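Local coordinates for protein dihydropyrimidinase (Brevibacillus agri, PDB 3SFW) that probably catalyses the reversible hydrolytic ring opening of dihydropyrimidines, using a pair of zinc ions in an amidohydrolase barrel, at residues Thr165-Lys168 / Thr169-Ala173. Sequence-based numbering, arbitrary orientation.
Sequences TLFK and TLIRA
T169 turns its hydroxyl back onto the preceding turn of helix 163-176, where OG1 donates to the carbonyl O of T165 at 2.7 Å. T165 O also accepts the backbone N of T169 at 2.9 Å, and the two donors come from opposite faces of the carbonyl plane. A chi1 of -62° sets OG1 beside its own backbone N and lets one residue supply both bonds. The CG2 methyl of T165 lies alongside, 4.0 Å from OG1 of T169.

On nearly the other side of the helix, F167 has CG anti to its backbone N (chi1 -170°), which swings the ring out where I171 can meet it. CD1 of I171, at the end of an extended CG1 branch, sits over one ring face as a CH-pi contact, 3.8 Å from the centroid of F167 and displaced toward the CE1 rim. V189 and Y192 of a second subunit pack against this pair, V189 on F167 and Y192 on I171.

On the inward side, CD1 of L166 meets CD1 of L170 at 3.9 Å. Both leucines also touch V180 and L227, so this face seats the helix against strand 180-182, which follows it in the chain, and the neighbouring helix 214-230, consistent with an outer helix of the TIM-barrel fold. The OG1 bond to T165 O gives the hydroxyl of buried T169 a partner within the helix, on an oxygen that also keeps its backbone bond, while the leucine face packs on the barrel and the F167-I171 pair on the second subunit.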
# COMPACT_ATOMS: atom_id res chain seq x y z
N THR A 165 -20.63 -9.19 18.47
CA THR A 165 -19.90 -9.93 19.49
C THR A 165 -18.42 -9.56 19.50
O THR A 165 -17.82 -9.35 20.56
CB THR A 165 -20.11 -11.43 19.33
OG1 THR A 165 -21.47 -11.72 19.65
CG2 THR A 165 -19.22 -12.21 20.25
N LEU A 166 -17.82 -9.48 18.32
CA LEU A 166 -16.37 -9.26 18.25
C LEU A 166 -16.06 -7.85 18.73
O LEU A 166 -15.14 -7.64 19.52
CB LEU A 166 -15.84 -9.52 16.82
CG LEU A 166 -14.38 -9.08 16.59
CD1 LEU A 166 -13.44 -9.83 17.58
CD2 LEU A 166 -13.98 -9.38 15.13
N PHE A 167 -16.86 -6.86 18.33
CA PHE A 167 -16.54 -5.47 18.74
C PHE A 167 -16.73 -5.26 20.27
O PHE A 167 -15.86 -4.69 20.93
CB PHE A 167 -17.43 -4.49 17.98
CG PHE A 167 -17.02 -3.06 18.15
CD1 PHE A 167 -17.97 -2.11 18.52
CD2 PHE A 167 -15.70 -2.64 17.92
CE1 PHE A 167 -17.60 -0.75 18.65
CE2 PHE A 167 -15.32 -1.31 18.06
CZ PHE A 167 -16.30 -0.34 18.38
N LYS A 168 -17.84 -5.74 20.80
CA LYS A 168 -18.08 -5.70 22.25
C LYS A 168 -16.99 -6.43 23.03
O LYS A 168 -16.54 -5.93 24.08
CB LYS A 168 -19.45 -6.30 22.55
CG LYS A 168 -20.57 -5.36 22.14
CD LYS A 168 -21.92 -6.01 22.50
CE LYS A 168 -23.05 -5.01 22.39
NZ LYS A 168 -24.32 -5.64 22.90
N THR A 169 -16.51 -7.56 22.49
CA THR A 169 -15.51 -8.35 23.20
C THR A 169 -14.19 -7.58 23.21
O THR A 169 -13.49 -7.51 24.24
CB THR A 169 -15.33 -9.72 22.56
OG1 THR A 169 -16.56 -10.42 22.64
CG2 THR A 169 -14.22 -10.53 23.27
N LEU A 170 -13.90 -6.91 22.10
CA LEU A 170 -12.65 -6.09 22.02
C LEU A 170 -12.68 -4.90 22.98
O LEU A 170 -11.68 -4.63 23.68
CB LEU A 170 -12.42 -5.57 20.59
CG LEU A 170 -11.91 -6.65 19.59
CD1 LEU A 170 -12.29 -6.19 18.13
CD2 LEU A 170 -10.37 -6.85 19.76
N ILE A 171 -13.85 -4.27 23.10
CA ILE A 171 -14.00 -3.14 24.02
C ILE A 171 -13.83 -3.60 25.45
O ILE A 171 -13.11 -2.98 26.24
CB ILE A 171 -15.36 -2.45 23.84
CG1 ILE A 171 -15.34 -1.71 22.48
CG2 ILE A 171 -15.60 -1.41 24.94
CD1 ILE A 171 -16.60 -1.19 22.09
N ARG A 172 -14.49 -4.68 25.78
CA ARG A 172 -14.40 -5.23 27.14
C ARG A 172 -12.99 -5.72 27.43
O ARG A 172 -12.50 -5.58 28.54
CB ARG A 172 -15.42 -6.36 27.28
CG ARG A 172 -15.44 -6.96 28.71
CD ARG A 172 -15.76 -5.87 29.78
NE ARG A 172 -16.26 -6.48 31.03
CZ ARG A 172 -16.13 -5.96 32.26
NH1 ARG A 172 -16.58 -6.65 33.31
NH2 ARG A 172 -15.55 -4.78 32.45
N ALA A 173 -12.38 -6.41 26.46
CA ALA A 173 -11.00 -6.86 26.62
C ALA A 173 -10.03 -5.71 26.88
O ALA A 173 -9.09 -5.86 27.67
CB ALA A 173 -10.54 -7.70 25.36